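Local coordinates for RNA 2',3'-cyclic phosphodiesterase (Deinococcus radiodurans, PDB 5H7E), which is a LigT-like member of the 2H phosphoesterase superfamily, built as two lobes of helices and antiparallel strands that face each other across a central cleft, at residues Y10-P15 with W149-L154; M41-S46 with F124-T129; P49-E54 with L115-D120; P71-N76 with F174-S179. One frame throughout, in Å; residues are numbered along the deposited sequence.

How the interactions relate
Interactions 1 and 4 share strand 148-160, which pairs with 6-13 and 167-175 near one end and with 73-83 near the other; interaction 1 is buried and partly water-bridged, interaction 4 lies farther out and relies on prolines and one phenylalanine. Interaction 2, at the heart of the chain, sets 41-46 beside 124-129 and is the most polar, with four waters between the backbones and a sulfate held by side chains beside them. It adjoins interaction 1 through main-chain bonds between strands 6-13 and 42-48. Interaction 3 is peripheral, its centre about 17 Å from that of the chain, and joins strand 50-51 and its flanks to the loop after helix 101-114 by small apolar touches and two waters.

Interaction 1: Y10-P15 with W149-L154; sequences YALRVP and WTAPGL. With SO4 (sulfate ion), chain E.
At the place where antiparallel strands 6-13 and 148-160 diverge, Pro15, just past the end of the first, packs on the indole of Trp149 in the second. Pro15 CD lies 3.4 Å from the centroid of the five-membered ring and 9° off its normal, a CH-pi contact over the face, the two side chains crossing at about a right angle. Val14 lies over the same face, and its CG2 meets Trp149 CH2 at 4.2 Å. Trp149 holds CG between its backbone N and carbonyl carbon (chi1 75°), the more congested of the staggered choices, on a CB that points toward 10-15.

Within the LigT-like fold these strands pair directly from Ala11 and Thr155 onward; here two waters span the widening gap instead. One lies in the indole plane, accepts from Trp149 NE1 at 3.0 Å and donates to Arg13 O. The other accepts from Arg13 N and donates to Gly153 O, 3.0 Å away. Beyond them the contact is apolar. The Leu12 and Leu154 side chains cross at about a right angle, with Leu12 CD2 4.0 Å from Leu154 CD1, while Leu154 CD2 reaches Tyr10 CD1 at 3.8 Å. The Tyr10 hydroxyl is bonded to Leu59 O, and Leu12 continues inward onto Val75, Leu45 and Leu101.

On the outer side Arg13, extended from CG to NE, presents its guanidinium edge to a sulfate: NH1 donates to O1 at 2.7 Å, and NH2 approaches O2. Pro15 is the N-cap of helix 16-26, and the same sulfate accepts a bond from Ala16 N.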
# COMPACT_ATOMS: atom_id res chain seq x y z
N TYR A 10 -6.81 -1.97 0.03
CA TYR A 10 -6.47 -2.20 -1.37
C TYR A 10 -5.03 -1.76 -1.58
O TYR A 10 -4.64 -0.71 -1.07
CB TYR A 10 -7.33 -1.35 -2.27
CG TYR A 10 -8.80 -1.76 -2.43
CD1 TYR A 10 -9.19 -2.65 -3.41
CD2 TYR A 10 -9.75 -1.16 -1.64
CE1 TYR A 10 -10.59 -2.95 -3.61
CE2 TYR A 10 -11.09 -1.45 -1.81
CZ TYR A 10 -11.49 -2.30 -2.81
OH TYR A 10 -12.86 -2.50 -2.94
N ALA A 11 -4.25 -2.62 -2.23
CA ALA A 11 -2.84 -2.24 -2.39
C ALA A 11 -2.31 -2.90 -3.65
O ALA A 11 -2.86 -3.89 -4.14
CB ALA A 11 -2.01 -2.69 -1.19
N LEU A 12 -1.17 -2.40 -4.12
CA LEU A 12 -0.34 -3.14 -5.09
C LEU A 12 0.71 -3.96 -4.35
O LEU A 12 1.41 -3.44 -3.46
CB LEU A 12 0.38 -2.18 -6.06
CG LEU A 12 -0.51 -1.13 -6.72
CD1 LEU A 12 0.41 -0.28 -7.69
CD2 LEU A 12 -1.56 -1.83 -7.56
N ARG A 13 0.81 -5.24 -4.71
CA ARG A 13 1.88 -6.09 -4.26
C ARG A 13 3.19 -5.60 -4.85
O ARG A 13 3.22 -4.96 -5.89
CB ARG A 13 1.58 -7.51 -4.73
CG ARG A 13 2.61 -8.46 -4.48
CD ARG A 13 2.34 -9.76 -5.27
NE ARG A 13 3.48 -10.59 -5.00
CZ ARG A 13 4.51 -10.76 -5.82
NH1 ARG A 13 4.52 -10.22 -7.04
NH2 ARG A 13 5.51 -11.52 -5.42
N VAL A 14 4.29 -5.88 -4.15
CA VAL A 14 5.62 -5.47 -4.60
C VAL A 14 6.40 -6.74 -4.88
O VAL A 14 6.51 -7.60 -3.98
CB VAL A 14 6.32 -4.63 -3.52
CG1 VAL A 14 7.69 -4.19 -4.00
CG2 VAL A 14 5.46 -3.37 -3.27
N PRO A 15 6.94 -6.94 -6.08
CA PRO A 15 7.57 -8.21 -6.43
C PRO A 15 8.99 -8.32 -5.91
O PRO A 15 9.59 -7.35 -5.43
CB PRO A 15 7.55 -8.22 -7.97
CG PRO A 15 7.61 -6.69 -8.31
CD PRO A 15 6.81 -6.01 -7.22
N TRP A 149 8.69 -1.76 -11.82
CA TRP A 149 8.08 -3.05 -12.14
C TRP A 149 6.72 -2.82 -12.78
O TRP A 149 6.15 -1.75 -12.66
CB TRP A 149 7.86 -3.96 -10.93
CG TRP A 149 6.72 -3.60 -10.00
CD1 TRP A 149 5.53 -4.29 -9.93
CD2 TRP A 149 6.69 -2.64 -8.92
NE1 TRP A 149 4.76 -3.78 -8.92
CE2 TRP A 149 5.44 -2.79 -8.29
CE3 TRP A 149 7.59 -1.66 -8.43
CZ2 TRP A 149 5.06 -1.99 -7.19
CZ3 TRP A 149 7.20 -0.88 -7.34
CH2 TRP A 149 5.95 -1.08 -6.71
N THR A 150 6.18 -3.87 -13.38
CA THR A 150 4.85 -3.82 -13.98
C THR A 150 3.88 -4.56 -13.08
O THR A 150 4.06 -5.75 -12.79
CB THR A 150 4.87 -4.45 -15.37
OG1 THR A 150 5.72 -3.68 -16.21
CG2 THR A 150 3.46 -4.40 -15.98
N ALA A 151 2.89 -3.82 -12.57
CA ALA A 151 1.90 -4.38 -11.65
C ALA A 151 0.74 -4.95 -12.42
O ALA A 151 0.03 -4.19 -13.09
CB ALA A 151 1.42 -3.31 -10.71
N PRO A 152 0.48 -6.27 -12.37
CA PRO A 152 -0.60 -6.84 -13.18
C PRO A 152 -1.99 -6.66 -12.60
O PRO A 152 -2.95 -6.88 -13.34
CB PRO A 152 -0.21 -8.32 -13.27
CG PRO A 152 0.59 -8.58 -12.11
CD PRO A 152 1.29 -7.30 -11.71
N GLY A 153 -2.12 -6.28 -11.33
CA GLY A 153 -3.45 -6.20 -10.77
C GLY A 153 -3.41 -5.44 -9.46
O GLY A 153 -2.36 -5.02 -8.99
N LEU A 154 -4.61 -5.26 -8.91
CA LEU A 154 -4.83 -4.58 -7.64
C LEU A 154 -5.26 -5.66 -6.67
O LEU A 154 -5.97 -6.58 -7.09
CB LEU A 154 -5.95 -3.54 -7.81
CG LEU A 154 -6.35 -2.78 -6.51
CD1 LEU A 154 -5.22 -1.98 -5.98
CD2 LEU A 154 -7.58 -1.91 -6.74
S SO4 E . 7.43 -12.15 -7.88
O1 SO4 E . 6.28 -11.54 -8.59
O2 SO4 E . 7.66 -11.55 -6.59
O3 SO4 E . 7.09 -13.54 -7.61
O4 SO4 E . 8.63 -12.11 -8.71
O HOH W 1 2.41 -5.58 -8.32
O HOH W 2 -1.37 -6.22 -6.46

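Interaction 2: M41-S46 with F124-T129; sequences MHVTLS and FKAHIT. With SO4 (sulfate ion), chain D.
Sulfate oxygen O2 is gripped from one segment by two donors, His127 NE2 at 3.0 Å and Thr129 OG1 at 2.9 Å. These residues form one of the two His-x-Thr motifs that give the 2H superfamily its name; His42, Val43 and Thr44 form the other, and the ion lies between the two, in the cleft. Oxygen O2 is close to the His127 ring plane, at the edge, and the ring is fixed from its far nitrogen: ND1 donates to Lys125 O at 2.7 Å, nearly straight (173°) and in the ring plane. The other motif meets the ion less directly: Thr44 OG1 is 3.1 Å from O4, a bond its single proton may instead give to a glycerol, and His42 NE2, 3.9 Å from O3, is bonded to that glycerol.

Water takes the place of direct backbone pairing between the segments. One molecule accepts from Thr129 N and lies beside His42 O; another accepts from Thr44 N, lies next to His127 O, and sits 3.4 Å above the centre of the His127 ring. Away from the cleft the middle residues of the motifs pack together, Val43 CG2 against Ile128 CG1 at 3.7 Å, the two side chains at about a right angle. Ile128 CG2 turns to Met41 CB, which leads on to helix 16-26. At the far end of the contact, Phe124 brings the edge of its ring to Thr44 O, with CE1 3.4 Å from that oxygen.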
# COMPACT_ATOMS: atom_id res chain seq x y z
N MET A 41 5.56 -5.60 2.40
CA MET A 41 5.72 -4.37 1.61
C MET A 41 4.64 -4.28 0.53
O MET A 41 4.40 -5.24 -0.21
CB MET A 41 7.09 -4.35 0.94
CG MET A 41 8.24 -4.13 1.95
SD MET A 41 9.84 -4.25 1.11
CE MET A 41 10.95 -3.98 2.50
N HIS A 42 3.99 -3.14 0.46
CA HIS A 42 2.94 -2.97 -0.52
C HIS A 42 2.72 -1.47 -0.70
O HIS A 42 3.19 -0.64 0.09
CB HIS A 42 1.62 -3.66 -0.10
CG HIS A 42 1.21 -3.27 1.25
ND1 HIS A 42 1.35 -4.12 2.33
CD2 HIS A 42 0.62 -2.15 1.72
CE1 HIS A 42 0.92 -3.50 3.42
NE2 HIS A 42 0.51 -2.29 3.08
N VAL A 43 2.02 -1.13 -1.79
CA VAL A 43 1.64 0.27 -2.07
C VAL A 43 0.14 0.41 -1.75
O VAL A 43 -0.68 -0.07 -2.51
CB VAL A 43 1.88 0.65 -3.53
CG1 VAL A 43 1.48 2.12 -3.76
CG2 VAL A 43 3.35 0.44 -3.98
N THR A 44 -0.19 0.99 -0.59
CA THR A 44 -1.60 1.06 -0.17
C THR A 44 -2.32 2.13 -0.95
O THR A 44 -1.82 3.25 -1.11
CB THR A 44 -1.66 1.38 1.30
OG1 THR A 44 -0.96 0.37 2.00
CG2 THR A 44 -3.17 1.39 1.81
N LEU A 45 -3.54 1.82 -1.40
CA LEU A 45 -4.40 2.80 -2.06
C LEU A 45 -5.55 3.28 -1.15
O LEU A 45 -5.96 4.44 -1.25
CB LEU A 45 -5.00 2.21 -3.34
CG LEU A 45 -4.05 2.13 -4.56
CD1 LEU A 45 -3.10 1.04 -4.50
CD2 LEU A 45 -4.84 2.03 -5.88
N SER A 46 -6.07 2.41 -0.29
CA SER A 46 -7.08 2.83 0.66
C SER A 46 -7.11 1.81 1.78
O SER A 46 -6.96 0.60 1.55
CB SER A 46 -8.47 2.90 0.01
OG SER A 46 -9.38 3.47 0.96
N PHE A 124 -3.52 11.06 -0.46
CA PHE A 124 -2.82 9.97 -1.14
C PHE A 124 -1.43 10.43 -1.58
O PHE A 124 -1.30 11.44 -2.27
CB PHE A 124 -3.59 9.47 -2.36
CG PHE A 124 -2.91 8.33 -3.04
CD1 PHE A 124 -2.79 7.11 -2.41
CD2 PHE A 124 -2.39 8.49 -4.31
CE1 PHE A 124 -2.16 6.06 -3.02
CE2 PHE A 124 -1.78 7.44 -4.96
CZ PHE A 124 -1.63 6.22 -4.29
N LYS A 125 -0.42 9.67 -1.19
CA LYS A 125 0.97 9.91 -1.56
C LYS A 125 1.55 8.52 -1.71
O LYS A 125 1.89 7.90 -0.69
CB LYS A 125 1.73 10.69 -0.48
CG LYS A 125 1.12 12.01 -0.09
CD LYS A 125 1.30 13.08 -1.13
CE LYS A 125 0.52 14.33 -0.69
NZ LYS A 125 0.80 14.67 0.75
N ALA A 126 1.64 8.02 -2.94
CA ALA A 126 1.98 6.62 -3.13
C ALA A 126 3.38 6.33 -2.61
O ALA A 126 4.35 7.04 -2.92
CB ALA A 126 1.94 6.28 -4.61
N HIS A 127 3.50 5.27 -1.81
CA HIS A 127 4.80 4.94 -1.22
C HIS A 127 4.77 3.48 -0.81
O HIS A 127 3.70 2.85 -0.68
CB HIS A 127 5.10 5.79 0.02
CG HIS A 127 4.12 5.55 1.14
ND1 HIS A 127 2.86 6.12 1.15
CD2 HIS A 127 4.21 4.82 2.28
CE1 HIS A 127 2.22 5.76 2.26
NE2 HIS A 127 3.02 4.97 2.96
N ILE A 128 5.99 2.96 -0.56
CA ILE A 128 6.17 1.69 0.16
C ILE A 128 6.84 2.04 1.47
O ILE A 128 7.97 2.56 1.49
CB ILE A 128 7.05 0.71 -0.64
CG1 ILE A 128 6.41 0.42 -1.99
CG2 ILE A 128 7.31 -0.56 0.19
CD1 ILE A 128 7.44 -0.26 -2.97
N THR A 129 6.17 1.72 2.60
CA THR A 129 6.80 1.92 3.90
C THR A 129 7.92 0.92 4.13
O THR A 129 7.77 -0.30 3.90
CB THR A 129 5.74 1.81 4.99
OG1 THR A 129 4.81 2.87 4.76
CG2 THR A 129 6.33 1.85 6.40
S SO4 D . 1.21 2.17 4.85
O1 SO4 D . 0.38 1.79 5.97
O2 SO4 D . 1.97 3.37 5.24
O3 SO4 D . 2.02 1.00 4.56
O4 SO4 D . 0.43 2.50 3.71
O HOH W 3 5.21 -1.47 3.15
O HOH W 4 3.47 0.60 2.47
O HOH W 5 1.62 2.53 1.05
O HOH W 6 0.65 4.55 -0.65

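Interaction 3: P49-E54 with L115-D120; sequences PAVPPE and LGIGTD
Pro49 lays CG and CD of its ring against CB of Asp120, the CG to CB distance being 3.8 Å, with the two side chains at about a right angle. Both residues aim CB across the contact, and the carboxylate of Asp120 turns away from the proline. The same proline CD also rests on the main chain, 3.8 Å from Gly118 O.

Two residues further on, Val51 CG2 meets Ile117 CG2 at 4.0 Å. CG2 of Val51 lies beside its own backbone N, whereas CG2 of Ile117 is anti to its own, and the two side chains meet obliquely.

Between these two apolar spots the segments run in opposite directions too far apart to bond directly, and a pair of waters joins Ala50 to Gly118. One accepts from Ala50 N at 2.9 Å and donates to Gly118 O at 2.8 Å; the other accepts from Gly118 N and donates to Ala50 O. Both backbone polar groups of each residue are thereby engaged.

Residues 115-120 leave helix 101-114 through a Schellman motif at Gly116, Val51 and Ile117 both pack on Leu59 of helix 56-67, and the backbones of Val51 and Asp120 bond to Tyr6 and Tyr47 of the sheet strands.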
# COMPACT_ATOMS: atom_id res chain seq x y z
N PRO A 49 -10.84 0.28 7.94
CA PRO A 49 -10.56 -0.33 9.25
C PRO A 49 -11.61 -1.29 9.76
O PRO A 49 -11.31 -2.10 10.65
CB PRO A 49 -10.43 0.88 10.18
CG PRO A 49 -11.18 1.99 9.46
CD PRO A 49 -10.96 1.75 8.01
N ALA A 50 -12.88 -1.19 9.29
CA ALA A 50 -13.93 -1.95 9.98
C ALA A 50 -15.05 -2.27 8.98
O ALA A 50 -16.12 -1.67 8.98
CB ALA A 50 -14.48 -1.20 11.22
N VAL A 51 -14.81 -3.24 8.10
CA VAL A 51 -15.76 -3.58 7.04
C VAL A 51 -16.62 -4.74 7.50
O VAL A 51 -16.08 -5.81 7.81
CB VAL A 51 -15.03 -3.93 5.74
CG1 VAL A 51 -16.05 -4.21 4.68
CG2 VAL A 51 -14.08 -2.78 5.33
N PRO A 52 -17.94 -4.60 7.53
CA PRO A 52 -18.80 -5.74 7.82
C PRO A 52 -18.61 -6.79 6.74
O PRO A 52 -18.54 -6.47 5.55
CB PRO A 52 -20.21 -5.15 7.81
CG PRO A 52 -20.03 -3.63 7.93
CD PRO A 52 -18.70 -3.35 7.29
N PRO A 53 -18.49 -8.07 7.10
CA PRO A 53 -18.16 -9.09 6.07
C PRO A 53 -19.17 -9.14 4.93
O PRO A 53 -18.80 -9.42 3.78
CB PRO A 53 -18.13 -10.41 6.87
CG PRO A 53 -17.81 -9.99 8.26
CD PRO A 53 -18.47 -8.62 8.47
N GLU A 54 -20.41 -8.76 5.18
CA GLU A 54 -21.41 -8.77 4.12
C GLU A 54 -21.16 -7.71 3.05
O GLU A 54 -21.79 -7.76 1.99
CB GLU A 54 -22.82 -8.58 4.71
CG GLU A 54 -22.91 -7.38 5.65
CD GLU A 54 -22.74 -7.74 7.14
OE1 GLU A 54 -23.48 -7.14 7.96
OE2 GLU A 54 -21.87 -8.59 7.51
N LEU A 115 -20.30 3.50 -1.53
CA LEU A 115 -20.87 2.28 -0.93
C LEU A 115 -21.23 2.48 0.53
O LEU A 115 -21.82 1.58 1.12
CB LEU A 115 -19.87 1.12 -1.05
CG LEU A 115 -19.70 0.61 -2.49
CD1 LEU A 115 -18.52 -0.31 -2.59
CD2 LEU A 115 -21.00 -0.10 -3.00
N GLY A 116 -20.88 3.62 1.14
CA GLY A 116 -21.14 3.80 2.56
C GLY A 116 -20.26 2.95 3.45
O GLY A 116 -20.69 2.54 4.52
N ILE A 117 -19.06 2.65 2.99
CA ILE A 117 -18.08 1.88 3.75
C ILE A 117 -17.00 2.83 4.23
O ILE A 117 -16.55 3.70 3.47
CB ILE A 117 -17.51 0.76 2.86
CG1 ILE A 117 -18.66 -0.21 2.52
CG2 ILE A 117 -16.29 0.04 3.50
CD1 ILE A 117 -18.23 -1.18 1.46
N GLY A 118 -16.57 2.67 5.48
CA GLY A 118 -15.63 3.63 6.07
C GLY A 118 -14.18 3.44 5.64
O GLY A 118 -13.69 2.32 5.45
N THR A 119 -13.49 4.56 5.49
CA THR A 119 -12.06 4.55 5.22
C THR A 119 -11.32 5.26 6.33
O THR A 119 -11.91 5.93 7.16
CB THR A 119 -11.71 5.23 3.90
OG1 THR A 119 -12.37 6.49 3.88
CG2 THR A 119 -12.21 4.39 2.74
N ASP A 120 -10.00 5.10 6.33
CA ASP A 120 -9.20 5.80 7.33
C ASP A 120 -7.90 6.19 6.63
O ASP A 120 -6.82 5.69 6.98
CB ASP A 120 -8.96 4.92 8.55
CG ASP A 120 -8.15 5.61 9.63
OD1 ASP A 120 -8.24 6.83 9.76
OD2 ASP A 120 -7.46 4.90 10.37
O HOH W 7 -17.53 0.27 6.83
O HOH W 8 -14.31 0.52 7.45

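Interaction 4: P71-N76 with F174-S179; sequences PPLHVN and FRFRGS. With SO4 (sulfate ion), chain F.
Leu73 and Phe176 both hold CG anti to their own carbonyl carbon (chi1 -59° and -64°), and from these positions the leucine branch comes down on the phenyl ring. Leu73 CG stands over one face, 4.1 Å from the ring centroid and 23° off the normal, a CH-pi contact displaced toward the rim, and CD1 reaches Phe176 CZ at 3.7 Å. The side chains cross at about a right angle.

Ahead of this, two prolines follow the backbone of 174-179. Pro71 O lies 3.5 Å from Phe176 CB, Pro71 CA makes a C-H...O contact with Gly178 O at 3.4 Å, and Pro71 CB touches Ser179 CA. In the fold, the strands that these segments belong to, 73-83 and 167-175, flank strand 148-160 without pairing with each other. The backbone of Leu73 bonds to Ala151 and that of Phe176 to Pro152; the phenyl ring lies where the two outer chains meet, and Thr67 of helix 56-67 also touches it.

On the outer side a sulfate is held by Arg175 N, which donates almost straight to O4 at 3.0 Å, and by Arg177, whose NE donates to O3 at 2.9 Å and NH2 to O4; Thr64 OG1 adds a bond.

Pro71 and Pro72 have no N-H to donate, in keeping with a contact made of C-H...O, CH-pi and apolar packing, while the charged guanidinium of Arg177 goes to the sulfate.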
# COMPACT_ATOMS: atom_id res chain seq x y z
N PRO A 71 -4.47 -0.59 -18.24
CA PRO A 71 -3.39 -1.56 -18.50
C PRO A 71 -2.60 -1.82 -17.23
O PRO A 71 -2.75 -1.10 -16.23
CB PRO A 71 -2.53 -0.85 -19.56
CG PRO A 71 -2.60 0.58 -19.09
CD PRO A 71 -4.03 0.79 -18.54
N PRO A 72 -1.78 -2.87 -17.21
CA PRO A 72 -0.88 -3.08 -16.08
C PRO A 72 -0.09 -1.81 -15.85
O PRO A 72 0.35 -1.18 -16.82
CB PRO A 72 0.02 -4.21 -16.58
CG PRO A 72 -0.93 -5.01 -17.42
CD PRO A 72 -1.71 -3.98 -18.18
N LEU A 73 0.06 -1.42 -14.58
CA LEU A 73 0.65 -0.13 -14.26
C LEU A 73 2.16 -0.28 -14.17
O LEU A 73 2.65 -1.28 -13.65
CB LEU A 73 0.13 0.42 -12.93
CG LEU A 73 -1.40 0.61 -12.89
CD1 LEU A 73 -1.74 1.15 -11.52
CD2 LEU A 73 -1.85 1.56 -13.99
N HIS A 74 2.90 0.71 -14.66
CA HIS A 74 4.35 0.66 -14.60
C HIS A 74 4.80 1.55 -13.46
O HIS A 74 4.66 2.77 -13.53
CB HIS A 74 4.97 1.10 -15.91
CG HIS A 74 6.45 0.89 -15.92
ND1 HIS A 74 7.35 1.93 -16.07
CD2 HIS A 74 7.19 -0.22 -15.70
CE1 HIS A 74 8.58 1.45 -16.00
NE2 HIS A 74 8.51 0.15 -15.79
N VAL A 75 5.24 0.92 -12.35
CA VAL A 75 5.48 1.63 -11.11
C VAL A 75 6.97 1.85 -10.95
O VAL A 75 7.75 0.91 -11.10
CB VAL A 75 4.95 0.82 -9.91
CG1 VAL A 75 5.05 1.69 -8.60
CG2 VAL A 75 3.46 0.40 -10.15
N ASN A 76 7.35 3.11 -10.70
CA ASN A 76 8.76 3.48 -10.56
C ASN A 76 9.06 3.82 -9.12
O ASN A 76 8.32 4.60 -8.51
CB ASN A 76 9.02 4.70 -11.43
CG ASN A 76 8.70 4.42 -12.87
OD1 ASN A 76 9.46 3.72 -13.52
ND2 ASN A 76 7.60 4.98 -13.37
N PHE A 174 -7.60 -8.20 -8.60
CA PHE A 174 -8.36 -7.61 -9.71
C PHE A 174 -7.38 -7.26 -10.81
O PHE A 174 -6.55 -6.37 -10.64
CB PHE A 174 -9.13 -6.37 -9.26
CG PHE A 174 -9.78 -6.52 -7.91
CD1 PHE A 174 -10.92 -7.30 -7.78
CD2 PHE A 174 -9.25 -5.87 -6.80
CE1 PHE A 174 -11.49 -7.49 -6.50
CE2 PHE A 174 -9.80 -6.06 -5.53
CZ PHE A 174 -10.93 -6.86 -5.39
N ARG A 175 -7.44 -7.99 -11.93
CA ARG A 175 -6.45 -7.81 -12.98
C ARG A 175 -6.71 -6.52 -13.75
O ARG A 175 -7.86 -6.20 -14.07
CB ARG A 175 -6.52 -8.99 -13.94
CG ARG A 175 -5.37 -9.11 -14.89
CD ARG A 175 -5.35 -10.50 -15.59
NE ARG A 175 -4.00 -10.77 -16.09
CZ ARG A 175 -2.99 -11.17 -15.32
NH1 ARG A 175 -1.79 -11.37 -15.84
NH2 ARG A 175 -3.18 -11.36 -14.02
N PHE A 176 -5.63 -5.83 -14.11
CA PHE A 176 -5.72 -4.71 -15.06
C PHE A 176 -5.87 -5.30 -16.45
O PHE A 176 -4.93 -5.90 -17.00
CB PHE A 176 -4.46 -3.85 -14.96
CG PHE A 176 -4.26 -3.16 -13.65
CD1 PHE A 176 -5.20 -2.22 -13.19
CD2 PHE A 176 -3.09 -3.39 -12.89
CE1 PHE A 176 -5.01 -1.57 -12.00
CE2 PHE A 176 -2.88 -2.75 -11.67
CZ PHE A 176 -3.83 -1.83 -11.20
N ARG A 177 -7.06 -5.15 -17.04
CA ARG A 177 -7.39 -5.84 -18.27
C ARG A 177 -7.45 -4.91 -19.47
O ARG A 177 -7.86 -5.32 -20.56
CB ARG A 177 -8.71 -6.60 -18.12
CG ARG A 177 -8.57 -7.70 -17.06
CD ARG A 177 -9.82 -8.56 -16.97
NE ARG A 177 -9.73 -9.54 -15.89
CZ ARG A 177 -9.20 -10.76 -16.00
NH1 ARG A 177 -8.68 -11.18 -17.15
NH2 ARG A 177 -9.16 -11.56 -14.93
N GLY A 178 -7.02 -3.67 -19.30
CA GLY A 178 -7.19 -2.68 -20.36
C GLY A 178 -5.91 -2.48 -21.14
O GLY A 178 -4.97 -3.27 -21.03
N SER A 179 -5.87 -1.38 -21.90
CA SER A 179 -4.66 -0.96 -22.58
C SER A 179 -4.56 0.57 -22.56
O SER A 179 -5.56 1.28 -22.37
CB SER A 179 -4.61 -1.46 -24.02
OG SER A 179 -5.53 -0.74 -24.80
S SO4 F . -10.95 -9.53 -12.19
O1 SO4 F . -11.82 -10.45 -11.42
O2 SO4 F . -11.12 -8.24 -11.53
O3 SO4 F . -11.41 -9.41 -13.58
O4 SO4 F . -9.57 -10.05 -12.21